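Local structure of coat protein (Papaya mosaic virus, 4DOX) at residues Ser55-Thr58 against Val59-Leu63; Leu63-Phe66 against Cys67-Gly71. The protein probably packages the viral RNA genome by assembling, as many copies of one all-helical subunit, into the capsid of a flexible filamentous virus. All coordinates share one frame; numbering follows the deposited sequence.

Interaction 1. Residues Ser55-Thr58 against Val59-Leu63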
loop_
_atom_site.group_PDB
_atom_site.type_symbol
_atom_site.label_atom_id
_atom_site.label_comp_id
_atom_site.label_asym_id
_atom_site.label_seq_id
_atom_site.Cartn_x
_atom_site.Cartn_y
_atom_site.Cartn_z
ATOM N N SER A 55 14.476 0.056 -10.088
ATOM C CA SER A 55 13.175 0.613 -10.400
ATOM C C SER A 55 11.996 -0.011 -9.669
ATOM O O SER A 55 10.853 0.453 -9.828
ATOM C CB SER A 55 12.903 0.467 -11.893
ATOM O OG SER A 55 13.788 1.246 -12.660
ATOM N N VAL A 56 12.227 -1.049 -8.875
ATOM C CA VAL A 56 11.085 -1.746 -8.307
ATOM C C VAL A 56 10.128 -0.862 -7.491
ATOM O O VAL A 56 8.910 -1.088 -7.533
ATOM C CB VAL A 56 11.469 -2.969 -7.484
ATOM C CG1 VAL A 56 12.263 -3.947 -8.320
ATOM C CG2 VAL A 56 12.172 -2.585 -6.156
ATOM N N THR A 57 10.640 0.125 -6.740
ATOM C CA THR A 57 9.742 1.000 -5.943
ATOM C C THR A 57 8.918 1.930 -6.833
ATOM O O THR A 57 7.663 1.915 -6.778
ATOM C CB THR A 57 10.504 1.819 -4.942
ATOM O OG1 THR A 57 11.377 0.949 -4.202
ATOM C CG2 THR A 57 9.544 2.608 -3.997
ATOM N N THR A 58 9.605 2.683 -7.703
ATOM C CA THR A 58 8.906 3.556 -8.624
ATOM C C THR A 58 7.889 2.782 -9.494
ATOM O O THR A 58 6.829 3.311 -9.880
ATOM C CB THR A 58 9.865 4.357 -9.524
ATOM O OG1 THR A 58 10.563 3.482 -10.412
ATOM C CG2 THR A 58 10.894 5.123 -8.713
ATOM N N VAL A 59 8.212 1.541 -9.820
ATOM C CA VAL A 59 7.377 0.798 -10.741
ATOM C C VAL A 59 6.165 0.286 -9.940
ATOM O O VAL A 59 5.021 0.398 -10.383
ATOM C CB VAL A 59 8.207 -0.287 -11.501
ATOM C CG1 VAL A 59 7.346 -1.349 -12.132
ATOM C CG2 VAL A 59 9.084 0.362 -12.538
ATOM N N ALA A 60 6.400 -0.198 -8.728
ATOM C CA ALA A 60 5.295 -0.532 -7.846
ATOM C C ALA A 60 4.356 0.640 -7.752
ATOM O O ALA A 60 3.138 0.462 -7.815
ATOM C CB ALA A 60 5.785 -0.890 -6.474
ATOM N N LEU A 61 4.902 1.849 -7.602
ATOM C CA LEU A 61 4.027 3.048 -7.449
ATOM C C LEU A 61 3.062 3.274 -8.607
ATOM O O LEU A 61 2.060 3.974 -8.462
ATOM C CB LEU A 61 4.832 4.323 -7.268
ATOM C CG LEU A 61 5.036 4.931 -5.885
ATOM C CD1 LEU A 61 4.054 4.451 -4.893
ATOM C CD2 LEU A 61 6.410 4.583 -5.463
ATOM N N GLU A 62 3.393 2.705 -9.760
ATOM C CA GLU A 62 2.521 2.806 -10.911
ATOM C C GLU A 62 1.236 2.037 -10.681
ATOM O O GLU A 62 0.165 2.491 -11.075
ATOM C CB GLU A 62 3.217 2.298 -12.153
ATOM C CG GLU A 62 4.358 3.185 -12.592
ATOM C CD GLU A 62 5.115 2.584 -13.744
ATOM O OE1 GLU A 62 4.480 2.006 -14.651
ATOM O OE2 GLU A 62 6.357 2.695 -13.737
ATOM N N LEU A 63 1.349 0.886 -10.016
ATOM C CA LEU A 63 0.182 0.089 -9.677
ATOM C C LEU A 63 -0.580 0.797 -8.566
ATOM O O LEU A 63 -1.829 0.885 -8.610
ATOM C CB LEU A 63 0.574 -1.328 -9.264
ATOM C CG LEU A 63 -0.489 -2.253 -8.663
ATOM C CD1 LEU A 63 -1.582 -2.567 -9.637
ATOM C CD2 LEU A 63 0.181 -3.506 -8.279
#

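Interaction 2. Residues Leu63-Phe66 against Cys67-Gly71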
loop_
_atom_site.group_PDB
_atom_site.type_symbol
_atom_site.label_atom_id
_atom_site.label_comp_id
_atom_site.label_asym_id
_atom_site.label_seq_id
_atom_site.Cartn_x
_atom_site.Cartn_y
_atom_site.Cartn_z
ATOM N N LEU A 63 1.349 0.886 -10.016
ATOM C CA LEU A 63 0.182 0.089 -9.677
ATOM C C LEU A 63 -0.580 0.797 -8.566
ATOM O O LEU A 63 -1.829 0.885 -8.610
ATOM C CB LEU A 63 0.574 -1.328 -9.264
ATOM C CG LEU A 63 -0.489 -2.253 -8.663
ATOM C CD1 LEU A 63 -1.582 -2.567 -9.637
ATOM C CD2 LEU A 63 0.181 -3.506 -8.279
ATOM N N VAL A 64 0.170 1.334 -7.602
ATOM C CA VAL A 64 -0.438 2.117 -6.516
ATOM C C VAL A 64 -1.267 3.288 -7.029
ATOM O O VAL A 64 -2.394 3.516 -6.563
ATOM C CB VAL A 64 0.610 2.610 -5.503
ATOM C CG1 VAL A 64 -0.078 3.284 -4.349
ATOM C CG2 VAL A 64 1.482 1.419 -5.048
ATOM N N ASN A 65 -0.715 4.032 -7.980
ATOM C CA ASN A 65 -1.449 5.101 -8.602
ATOM C C ASN A 65 -2.743 4.585 -9.193
ATOM O O ASN A 65 -3.784 5.199 -9.054
ATOM C CB ASN A 65 -0.623 5.709 -9.730
ATOM C CG ASN A 65 -1.182 7.069 -10.219
ATOM O OD1 ASN A 65 -1.365 8.026 -9.435
ATOM N ND2 ASN A 65 -1.426 7.158 -11.516
ATOM N N PHE A 66 -2.682 3.446 -9.873
ATOM C CA PHE A 66 -3.850 2.952 -10.587
ATOM C C PHE A 66 -4.936 2.697 -9.552
ATOM O O PHE A 66 -6.099 3.033 -9.785
ATOM C CB PHE A 66 -3.550 1.659 -11.360
ATOM C CG PHE A 66 -4.790 1.020 -11.914
ATOM C CD1 PHE A 66 -5.244 1.337 -13.190
ATOM C CD2 PHE A 66 -5.557 0.155 -11.125
ATOM C CE1 PHE A 66 -6.432 0.770 -13.678
ATOM C CE2 PHE A 66 -6.722 -0.415 -11.605
ATOM C CZ PHE A 66 -7.179 -0.096 -12.866
ATOM N N CYS A 67 -4.537 2.128 -8.405
ATOM C CA CYS A 67 -5.473 1.788 -7.310
ATOM C C CYS A 67 -6.011 3.002 -6.581
ATOM O O CYS A 67 -7.172 2.987 -6.114
ATOM C CB CYS A 67 -4.844 0.807 -6.339
ATOM S SG CYS A 67 -4.673 -0.807 -7.154
ATOM N N TYR A 68 -5.190 4.061 -6.529
ATOM C CA TYR A 68 -5.622 5.368 -6.035
ATOM C C TYR A 68 -6.890 5.861 -6.746
ATOM O O TYR A 68 -7.769 6.445 -6.080
ATOM C CB TYR A 68 -4.491 6.387 -6.156
ATOM C CG TYR A 68 -4.777 7.757 -5.578
ATOM C CD1 TYR A 68 -4.413 8.061 -4.261
ATOM C CD2 TYR A 68 -5.368 8.754 -6.359
ATOM C CE1 TYR A 68 -4.637 9.334 -3.716
ATOM C CE2 TYR A 68 -5.609 10.023 -5.851
ATOM C CZ TYR A 68 -5.247 10.340 -4.520
ATOM O OH TYR A 68 -5.503 11.630 -3.983
ATOM N N ASP A 69 -7.006 5.609 -8.068
ATOM C CA ASP A 69 -8.224 6.006 -8.842
ATOM C C ASP A 69 -9.298 4.906 -8.817
ATOM O O ASP A 69 -10.483 5.165 -8.582
ATOM C CB ASP A 69 -7.891 6.470 -10.282
ATOM C CG ASP A 69 -6.960 7.716 -10.308
ATOM O OD1 ASP A 69 -7.337 8.749 -9.690
ATOM O OD2 ASP A 69 -5.831 7.668 -10.918
ATOM N N ASN A 70 -8.856 3.668 -9.005
ATOM C CA ASN A 70 -9.772 2.576 -9.349
ATOM C C ASN A 70 -10.168 1.604 -8.226
ATOM O O ASN A 70 -11.066 0.820 -8.416
ATOM C CB ASN A 70 -9.221 1.818 -10.550
ATOM C CG ASN A 70 -9.078 2.713 -11.796
ATOM O OD1 ASN A 70 -10.073 3.097 -12.413
ATOM N ND2 ASN A 70 -7.840 3.040 -12.161
ATOM N N GLY A 71 -9.531 1.673 -7.054
ATOM C CA GLY A 71 -9.774 0.673 -6.023
ATOM C C GLY A 71 -8.656 -0.352 -5.963
ATOM O O GLY A 71 -7.912 -0.524 -6.920
#

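Interaction 1. Residues Ser55-Thr58 against Val59-Leu63
Val59 lays its CG2 methyl back over Ser55, at the start of helix 56-70, 3.9 Å from CB of Ser55 and also against the carbonyl oxygen of Ser55. That methyl lies anti to its own carbonyl carbon and beside its backbone N (chi1 162° for CG1), which turns it back toward the start of the helix. The oxygen of Ser55 is gripped twice: Val59 N donates to it at 2.9 Å, nearly in line with the C=O bond, and Thr58 OG1 donates at 3.1 Å from the flank, at a C=O...OG1 angle of 118°. With chi1 at 67°, the Thr58 hydroxyl sits between its own N and carbonyl carbon and reaches back to this oxygen. These contacts belong to the N-terminal turns of helix 56-70, in an all-helical coat protein. Like Val59 N, Ala60 N and Leu61 N bond to the oxygens four residues back, Val56 O and Thr57 O; Glu62 N then bonds to Val59 O, three back. One residue on from Val56, Thr57 and Leu61 run side by side in the same direction, CG2 of Thr57 4.0 Å from CD2 of Leu61. Val59 also meets Met46 of helix 36-48 and Leu92 of helix 89-98, while the Glu62 carboxylate is hydrogen-bonded through OE2 to Ser83 OG.

Interaction 2. Residues Leu63-Phe66 against Cys67-Gly71
Phe66 and Asn70 meet in the last turn of helix 56-70, part of the all-helical coat-protein fold, with ND2 of the Asn70 amide lying over one face of the phenyl ring. ND2 stands 3.0 Å above the ring plane, offset toward the rim, and its nearest ring atom is CE1 of Phe66. The amide and ring planes are 30° apart, although the two side chains cross at about a right angle. The same ND2 donates to Phe66 O at 2.9 Å in a bent bond (N-H...O 140°), tilted from the carbonyl plane. Asn70 N donates to that oxygen as well, at 2.9 Å, so main chain and side chain of one residue hold a single acceptor and keep ND2 over the ring face. The Asn70 side chain is folded back for this, CG beside its own N. Cys67 SG packs between Leu63 and Phe66, 4.2 Å from CD2 of Phe66 and 4.3 Å from CD1 of Leu63, and Leu103 and Cys107 of helix 103-108 pack against the same side chain. The Asp69 carboxylate forms a salt bridge from OD1 to Arg118 NH2, and Asn65 OD1 is hydrogen-bonded to NH1 of that arginine; this joins the helix to helix 111-118. The Tyr68 ring lies off this contact and meets that of Phe141. The helix ends at Asn70, and Gly71, with positive phi (102°), leaves the helical path, while its N still bonds to Cys67 O at 2.9 Å.

Overall arrangement
Followed from the N terminus, helix 56-70 carries both contacts in succession, their centres 12 Å apart. Interaction 1 covers the opening turns, its contacts running from Ser55 to Glu62, and interaction 2 the final turns up to Asn70. Neither contact encloses a long loop, and they neither nest nor cross: the second begins at Leu63, where the first ends, and this shared residue packs on Val96 of helix 89-98 and Leu103 of helix 103-108. The early turns also face helix 36-48, whereas the late ones face helix 111-118 and the segments around Phe138 to Phe143. One continuous helix thus links helices drawn from both sides of it in sequence.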